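Local coordinates for protein secreted in xylem 3 (Fusarium oxysporum, PDB 5OD4) that is an effector of a plant-pathogenic fungus, probably suppressing host immunity and itself subject to recognition by the plant, at residues His97-Ser102 with Gly107-Ser112; Thr61-Ala66 with Tyr121-Ser126. All coordinates share one frame; numbering follows the deposited sequence. Where two conformers were deposited one is given.

Contact 1: residues His97-Ser102 with Gly107-Ser112; sequences HTARLS and GPATIS. With EDO (1,2-ethanediol), chain D.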
ATOM      1  N   HIS A  97       1.722   8.355  -1.914  1.00  7.86           N
ATOM      2  CA  HIS A  97       0.749   7.986  -2.942  1.00  8.50           C
ATOM      3  C   HIS A  97      -0.528   7.533  -2.271  1.00  8.31           C
ATOM      4  O   HIS A  97      -0.485   6.975  -1.184  1.00  9.48           O
ATOM      5  CB  HIS A  97       1.262   6.844  -3.831  1.00 10.22           C
ATOM      6  CG  HIS A  97       2.348   7.228  -4.763  1.00 11.18           C
ATOM      7  ND1 HIS A  97       2.143   8.069  -5.823  1.00 15.79           N
ATOM      8  CD2 HIS A  97       3.681   6.968  -4.748  1.00 11.32           C
ATOM      9  CE1 HIS A  97       3.297   8.264  -6.454  1.00 16.59           C
ATOM     10  NE2 HIS A  97       4.246   7.598  -5.820  1.00 13.94           N
ATOM     11  N   THR A  98      -1.643   7.723  -2.967  1.00  8.57           N
ATOM     12  CA  THR A  98      -2.924   7.216  -2.494  1.00  8.22           C
ATOM     13  C   THR A  98      -3.706   6.604  -3.636  1.00  7.73           C
ATOM     14  O   THR A  98      -3.443   6.876  -4.812  1.00 10.18           O
ATOM     15  CB  THR A  98      -3.767   8.325  -1.835  1.00 10.32           C
ATOM     16  OG1 THR A  98      -4.161   9.242  -2.845  1.00 13.47           O
ATOM     17  CG2 THR A  98      -3.016   9.077  -0.723  1.00 11.18           C
ATOM     18  N   ALA A  99      -4.688   5.779  -3.275  1.00  7.55           N
ATOM     19  CA  ALA A  99      -5.588   5.178  -4.244  1.00  7.56           C
ATOM     20  C   ALA A  99      -6.914   4.901  -3.575  1.00  6.80           C
ATOM     21  O   ALA A  99      -7.064   4.987  -2.386  1.00  8.02           O
ATOM     22  CB  ALA A  99      -4.999   3.908  -4.829  1.00  8.85           C
ATOM     23  N   ARG A 100      -7.924   4.656  -4.417  0.50  8.11           N
ATOM     24  CA  ARG A 100      -9.276   4.324  -3.969  0.50  7.31           C
ATOM     25  C   ARG A 100      -9.713   2.988  -4.537  0.50  6.62           C
ATOM     26  O   ARG A 100      -9.431   2.675  -5.694  0.50  6.90           O
ATOM     27  CB  ARG A 100     -10.269   5.387  -4.407  0.50  8.95           C
ATOM     28  CG  ARG A 100      -9.942   6.794  -3.947  0.50 10.58           C
ATOM     29  CD  ARG A 100     -10.279   6.995  -2.495  0.50 11.30           C
ATOM     30  NE  ARG A 100     -11.725   6.985  -2.304  0.50 10.22           N
ATOM     31  CZ  ARG A 100     -12.337   6.998  -1.134  0.50 10.88           C
ATOM     32  NH1 ARG A 100     -11.624   7.020  -0.021  0.50 12.05           N
ATOM     33  NH2 ARG A 100     -13.647   6.947  -1.104  0.50 11.77           N
ATOM     34  N   LEU A 101     -10.440   2.222  -3.717  1.00  7.47           N
ATOM     35  CA  LEU A 101     -11.205   1.048  -4.176  1.00  8.51           C
ATOM     36  C   LEU A 101     -12.652   1.440  -3.966  1.00  8.12           C
ATOM     37  O   LEU A 101     -13.100   1.558  -2.845  1.00  9.43           O
ATOM     38  CB  LEU A 101     -10.788  -0.245  -3.371  1.00  9.14           C
ATOM     39  CG  LEU A 101     -11.513  -1.533  -3.804  1.00  9.38           C
ATOM     40  CD1 LEU A 101     -11.067  -1.981  -5.188  1.00 10.73           C
ATOM     41  CD2 LEU A 101     -11.274  -2.605  -2.776  1.00 10.17           C
ATOM     42  N   SER A 102     -13.388   1.689  -5.073  1.00  8.48           N
ATOM     43  CA  SER A 102     -14.727   2.220  -5.014  1.00  9.08           C
ATOM     44  C   SER A 102     -15.782   1.115  -4.919  1.00  8.19           C
ATOM     45  O   SER A 102     -15.586  -0.004  -5.403  1.00  8.23           O
ATOM     46  CB  SER A 102     -14.998   3.000  -6.308  1.00 10.86           C
ATOM     47  OG  SER A 102     -14.738   2.148  -7.412  1.00 13.62           O
ATOM     48  N   GLY A 107     -11.285  -4.134  -8.819  1.00  8.59           N
ATOM     49  CA  GLY A 107      -9.889  -3.995  -8.521  1.00  8.05           C
ATOM     50  C   GLY A 107      -8.986  -4.679  -9.528  1.00  7.54           C
ATOM     51  O   GLY A 107      -9.440  -5.178 -10.559  1.00  9.26           O
ATOM     52  N   PRO A 108      -7.700  -4.691  -9.240  1.00  8.33           N
ATOM     53  CA  PRO A 108      -7.115  -4.050  -8.055  1.00  8.01           C
ATOM     54  C   PRO A 108      -7.076  -2.529  -8.170  1.00  7.65           C
ATOM     55  O   PRO A 108      -7.031  -1.961  -9.254  1.00  9.33           O
ATOM     56  CB  PRO A 108      -5.681  -4.596  -8.056  1.00  9.17           C
ATOM     57  CG  PRO A 108      -5.397  -4.853  -9.486  1.00 10.31           C
ATOM     58  CD  PRO A 108      -6.681  -5.319 -10.090  1.00  9.97           C
ATOM     59  N   ALA A 109      -7.072  -1.901  -7.007  1.00  7.37           N
ATOM     60  CA  ALA A 109      -6.523  -0.562  -6.838  1.00  7.52           C
ATOM     61  C   ALA A 109      -5.021  -0.713  -6.752  1.00  8.02           C
ATOM     62  O   ALA A 109      -4.536  -1.604  -6.040  1.00  9.90           O
ATOM     63  CB  ALA A 109      -7.072   0.100  -5.595  1.00  8.62           C
ATOM     64  N   THR A 110      -4.257   0.114  -7.488  1.00  8.55           N
ATOM     65  CA  THR A 110      -2.803  -0.085  -7.615  0.50  8.78           C
ATOM     66  C   THR A 110      -2.081   1.227  -7.398  1.00  9.13           C
ATOM     67  O   THR A 110      -2.512   2.284  -7.876  1.00 11.20           O
ATOM     68  CB  THR A 110      -2.491  -0.642  -9.026  0.50  9.74           C
ATOM     69  OG1 THR A 110      -3.176  -1.895  -9.201  0.50  9.22           O
ATOM     70  CG2 THR A 110      -1.026  -0.836  -9.236  0.50 11.07           C
ATOM     71  N   ILE A 111      -0.955   1.124  -6.712  1.00  8.89           N
ATOM     72  CA  ILE A 111       0.008   2.196  -6.535  1.00  8.63           C
ATOM     73  C   ILE A 111       1.373   1.679  -6.929  1.00  8.19           C
ATOM     74  O   ILE A 111       1.695   0.542  -6.597  1.00  8.85           O
ATOM     75  CB  ILE A 111       0.017   2.659  -5.070  1.00 10.13           C
ATOM     76  CG1 ILE A 111      -1.324   3.222  -4.662  1.00 10.80           C
ATOM     77  CG2 ILE A 111       1.148   3.597  -4.794  1.00 12.46           C
ATOM     78  CD1 ILE A 111      -1.446   3.505  -3.195  1.00 11.57           C
ATOM     79  N   SER A 112       2.190   2.508  -7.579  1.00  8.70           N
ATOM     80  CA  SER A 112       3.568   2.070  -7.867  1.00  8.47           C
ATOM     81  C   SER A 112       4.495   3.254  -7.900  1.00  8.41           C
ATOM     82  O   SER A 112       4.069   4.391  -8.070  1.00 10.49           O
ATOM     83  CB  SER A 112       3.655   1.283  -9.165  1.00 10.57           C
ATOM     84  OG  SER A 112       3.372   2.072 -10.304  1.00 13.42           O
TER
HETATM   85  C1  EDO D 203      -7.880  -9.190  -8.833  1.00 30.57           C
HETATM   86  O1  EDO D 203      -7.344  -9.132 -10.146  1.00 30.86           O
HETATM   87  C2  EDO D 203      -9.150  -8.361  -8.865  1.00 28.98           C
HETATM   88  O2  EDO D 203      -9.768  -8.350 -10.163  1.00 34.17           O
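The carbonyl oxygen of Gly107 accepts a hydrogen bond of 3.2 Å from O2 of an ethanediol molecule, probably carried over from the crystallisation liquor, while CA of the same glycine packs against Leu101 CD1. The leucine gets there because its CG stands anti to the backbone N (chi1 -179°), which swings the chain towards the turn. Gly107 has a positive phi (76°), a backbone shape that suits glycine, and the peptide that joins it to Pro108 is cis.

Past this corner, strand 109-112 runs back at 170° to strand 97-101, yet no hydrogen bond joins the two. They form a beta-arch: each belongs to a different sheet of the beta-sandwich, and they face one another through side chains. Leu101 finds its backbone partner in Tyr77 and Ala109 finds its own in Val65.

Small residues let the layers come close. Ala109 CB presses on the backbone of the other strand, 3.5 Å from Arg100 O, and also borders the methyl of Ala99 and CB of Leu101. Further along, Ile111 sends its two branches to different parts of strand 97-101. Its CG1 lies 3.7 Å from Ala99 CB, and CD1 carries on to the carbonyl carbon of Thr98. The other branch, CG2, is anti to the backbone N of Ile111 and meets His97 CB at 3.4 Å, a tight fit in which the two side chains slant across one another. Ile79, from the strand beside 97-101, adds its side chain to those of Ala109 and Ile111.

At the partly exposed end, Ser112 O sits 3.9 Å above the plane of the imidazole of His97, offset towards the ring's rim near NE2. The hydroxyl of Ser112 is turned to Arg60 instead, with which it makes a hydrogen bond.

Contact 2: residues Thr61-Ala66 with Tyr121-Ser126; sequences TVIDVA and YYLTIS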
ATOM      1  N   THR A  61       8.359  -0.582  -7.268  1.00  7.74           N
ATOM      2  CA  THR A  61       7.592  -1.154  -6.151  1.00  7.02           C
ATOM      3  C   THR A  61       6.106  -0.984  -6.500  1.00  7.27           C
ATOM      4  O   THR A  61       5.702   0.081  -6.958  1.00  7.91           O
ATOM      5  CB  THR A  61       7.937  -0.437  -4.858  1.00  7.80           C
ATOM      6  OG1 THR A  61       9.339  -0.568  -4.587  1.00  8.88           O
ATOM      7  CG2 THR A  61       7.129  -0.957  -3.676  1.00  8.60           C
ATOM      8  N   VAL A  62       5.329  -2.032  -6.250  1.00  6.99           N
ATOM      9  CA  VAL A  62       3.907  -2.077  -6.583  1.00  7.15           C
ATOM     10  C   VAL A  62       3.110  -2.549  -5.391  1.00  6.79           C
ATOM     11  O   VAL A  62       3.506  -3.531  -4.732  1.00  7.52           O
ATOM     12  CB  VAL A  62       3.646  -3.020  -7.780  1.00  8.38           C
ATOM     13  CG1 VAL A  62       2.197  -2.923  -8.219  1.00  9.06           C
ATOM     14  CG2 VAL A  62       4.582  -2.703  -8.958  1.00  9.33           C
ATOM     15  N   ILE A  63       1.968  -1.905  -5.161  1.00  6.88           N
ATOM     16  CA  ILE A  63       0.982  -2.390  -4.206  1.00  6.82           C
ATOM     17  C   ILE A  63      -0.333  -2.542  -4.941  1.00  6.68           C
ATOM     18  O   ILE A  63      -0.811  -1.590  -5.537  1.00  8.04           O
ATOM     19  CB  ILE A  63       0.816  -1.443  -3.022  1.00  7.72           C
ATOM     20  CG1 ILE A  63       2.154  -1.241  -2.310  1.00  8.14           C
ATOM     21  CG2 ILE A  63      -0.265  -1.976  -2.046  1.00  8.45           C
ATOM     22  CD1 ILE A  63       2.122  -0.367  -1.086  1.00 10.60           C
ATOM     23  N   ASP A  64      -0.932  -3.730  -4.850  1.00  6.57           N
ATOM     24  CA  ASP A  64      -2.298  -3.984  -5.343  1.00  6.62           C
ATOM     25  C   ASP A  64      -3.195  -4.304  -4.165  1.00  6.39           C
ATOM     26  O   ASP A  64      -2.805  -5.049  -3.269  1.00  7.24           O
ATOM     27  CB  ASP A  64      -2.317  -5.177  -6.305  1.00  7.55           C
ATOM     28  CG  ASP A  64      -1.574  -4.984  -7.580  1.00  8.39           C
ATOM     29  OD1 ASP A  64      -1.601  -3.884  -8.173  1.00 10.64           O
ATOM     30  OD2 ASP A  64      -0.972  -6.008  -8.071  1.00 10.04           O
ATOM     31  N   VAL A  65      -4.455  -3.798  -4.229  1.00  6.33           N
ATOM     32  CA  VAL A  65      -5.469  -4.077  -3.208  1.00  6.38           C
ATOM     33  C   VAL A  65      -6.728  -4.494  -3.943  1.00  6.53           C
ATOM     34  O   VAL A  65      -7.167  -3.804  -4.859  1.00  7.09           O
ATOM     35  CB  VAL A  65      -5.721  -2.834  -2.353  1.00  7.03           C
ATOM     36  CG1 VAL A  65      -6.851  -3.107  -1.353  1.00  7.69           C
ATOM     37  CG2 VAL A  65      -4.455  -2.400  -1.635  1.00  7.95           C
ATOM     38  N   ALA A  66      -7.352  -5.629  -3.531  1.00  6.55           N
ATOM     39  CA  ALA A  66      -8.522  -6.100  -4.244  1.00  7.16           C
ATOM     40  C   ALA A  66      -9.451  -6.820  -3.308  1.00  6.68           C
ATOM     41  O   ALA A  66      -9.021  -7.415  -2.305  1.00  7.42           O
ATOM     42  CB  ALA A  66      -8.129  -7.031  -5.383  1.00  8.53           C
ATOM     43  N   TYR A 121       8.286   2.446   4.149  1.00  6.51           N
ATOM     44  CA  TYR A 121       6.970   2.719   3.608  1.00  6.71           C
ATOM     45  C   TYR A 121       5.894   2.210   4.548  1.00  6.94           C
ATOM     46  O   TYR A 121       6.019   1.126   5.118  1.00  8.71           O
ATOM     47  CB  TYR A 121       6.830   2.046   2.210  1.00  7.19           C
ATOM     48  CG  TYR A 121       7.888   2.538   1.278  1.00  6.81           C
ATOM     49  CD1 TYR A 121       7.759   3.758   0.653  1.00  6.93           C
ATOM     50  CD2 TYR A 121       9.050   1.834   1.069  1.00  6.99           C
ATOM     51  CE1 TYR A 121       8.759   4.250  -0.179  1.00  7.38           C
ATOM     52  CE2 TYR A 121      10.071   2.308   0.259  1.00  7.59           C
ATOM     53  CZ  TYR A 121       9.915   3.522  -0.351  1.00  7.44           C
ATOM     54  OH  TYR A 121      10.900   4.064  -1.161  1.00  8.69           O
ATOM     55  N   TYR A 122       4.826   2.998   4.686  1.00  6.94           N
ATOM     56  CA  TYR A 122       3.728   2.704   5.620  1.00  7.50           C
ATOM     57  C   TYR A 122       2.435   2.705   4.844  1.00  7.28           C
ATOM     58  O   TYR A 122       2.022   3.753   4.334  1.00  8.66           O
ATOM     59  CB  TYR A 122       3.688   3.753   6.751  1.00  9.23           C
ATOM     60  CG  TYR A 122       4.932   3.718   7.606  1.00 10.01           C
ATOM     61  CD1 TYR A 122       6.135   4.323   7.190  1.00 10.38           C
ATOM     62  CD2 TYR A 122       4.918   3.049   8.805  1.00 12.46           C
ATOM     63  CE1 TYR A 122       7.272   4.280   7.972  1.00 12.01           C
ATOM     64  CE2 TYR A 122       6.082   2.965   9.607  1.00 13.84           C
ATOM     65  CZ  TYR A 122       7.237   3.573   9.153  1.00 13.89           C
ATOM     66  OH  TYR A 122       8.378   3.527   9.926  1.00 17.09           O
ATOM     67  N   LEU A 123       1.789   1.548   4.758  1.00  7.42           N
ATOM     68  CA  LEU A 123       0.549   1.368   4.030  1.00  7.32           C
ATOM     69  C   LEU A 123      -0.617   1.329   5.017  1.00  7.40           C
ATOM     70  O   LEU A 123      -0.563   0.609   6.016  1.00  9.16           O
ATOM     71  CB  LEU A 123       0.600   0.026   3.279  1.00  8.27           C
ATOM     72  CG  LEU A 123      -0.669  -0.475   2.618  1.00  8.52           C
ATOM     73  CD1 LEU A 123      -1.111   0.462   1.506  1.00  8.38           C
ATOM     74  CD2 LEU A 123      -0.476  -1.893   2.102  1.00 10.74           C
ATOM     75  N   THR A 124      -1.677   2.060   4.680  1.00  7.00           N
ATOM     76  CA  THR A 124      -2.947   1.987   5.428  1.00  7.29           C
ATOM     77  C   THR A 124      -4.054   1.753   4.429  1.00  6.95           C
ATOM     78  O   THR A 124      -4.123   2.432   3.396  1.00  8.14           O
ATOM     79  CB  THR A 124      -3.217   3.260   6.220  1.00  8.85           C
ATOM     80  OG1 THR A 124      -2.140   3.544   7.108  1.00 10.90           O
ATOM     81  CG2 THR A 124      -4.495   3.149   7.042  1.00 10.06           C
ATOM     82  N   ILE A 125      -4.943   0.820   4.749  1.00  7.10           N
ATOM     83  CA  ILE A 125      -6.175   0.542   3.976  1.00  7.95           C
ATOM     84  C   ILE A 125      -7.324   0.701   4.954  1.00  8.10           C
ATOM     85  O   ILE A 125      -7.331   0.058   6.024  1.00  9.48           O
ATOM     86  CB  ILE A 125      -6.175  -0.881   3.414  1.00  8.63           C
ATOM     87  CG1 ILE A 125      -4.956  -1.127   2.497  1.00  8.66           C
ATOM     88  CG2 ILE A 125      -7.457  -1.165   2.663  1.00 10.63           C
ATOM     89  CD1 ILE A 125      -4.762  -2.574   2.083  1.00 10.75           C
ATOM     90  N   SER A 126      -8.324   1.519   4.603  1.00  8.01           N
ATOM     91  CA  SER A 126      -9.474   1.722   5.506  1.00  8.56           C
ATOM     92  C   SER A 126     -10.729   1.996   4.727  1.00  8.49           C
ATOM     93  O   SER A 126     -10.716   2.750   3.785  1.00 10.27           O
ATOM     94  CB  SER A 126      -9.194   2.899   6.426  1.00 10.80           C
ATOM     95  OG  SER A 126     -10.215   3.024   7.378  1.00 18.31           O
TER
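Val65 and Ile125 meet tip to tip across the middle of the beta-sandwich, one from each sheet, with Ile63 and Leu123 forming a second such pair beside them. Strands 61-66 and 121-126 run in the same general direction on their separate layers, and the CA atoms of Val65 and Ile125 are 8.6 Å apart. At that spacing the layers are bridged by side chains alone, without a hydrogen bond between the two segments.

The closer fit is at Val65. Ile125 holds CG1 anti to its carbonyl carbon and extends the chain fully (chi2 171°), so that CD1 projects straight at the opposing sheet. There it is received by both branches of the valine, 3.7 Å from CG2 and slightly farther from CG1. Ile79, on strand 77-85, also touches Val65, and all four residues that bridge the two strands are buried.

Packing slackens towards the start of the segments. Thr61 OG1 and Tyr121 CE2, the nearest atoms of those two side chains, are still 5.7 Å apart, and other residues enter between the layers: Trp113 touches Thr61, and its ring also meets that of Tyr121, with the planes at about 40°. Alternate residues turn to the outer faces. On one sheet these include Asp64, whose OD2 is held by a salt bridge to Arg49 and a hydrogen bond from Tyr51; on the other they include Tyr122 and Thr124, which are partly exposed to solvent.

Between these extremes lies the pair Ile63 and Leu123, both also touched by Ile50 of strand 47-53. Two methyls of each take part: Ile63 CG2 faces Leu123 CD2 at 4.2 Å, and Ile63 CD1 stands at nearly the same separation from Leu123 CD1.

Both contacts join the same two four-stranded antiparallel sheets, with centres about 8 Å apart. Strands 60-66 and 109-114 are neighbours in one sheet, linked by the Ile63-Ile111 backbone pair and a probable hydrogen bond, Thr110 OG1 to Asp64 OD1 (2.7 Å); strands 94-101 and 119-127 belong to the other, separated by strand 77-85. Contact 2 lies almost at the centre of the chain, whereas contact 1 closes the sandwich where 94-101 and 109-114 are outermost strands. Along the sequence the order is 61-66, 97-102, 107-112, 121-126, so the short-range arch falls within the span of the long-range pairing. This protein, which has no helix, thus has its layers joined both at mid-sheet and along a flank.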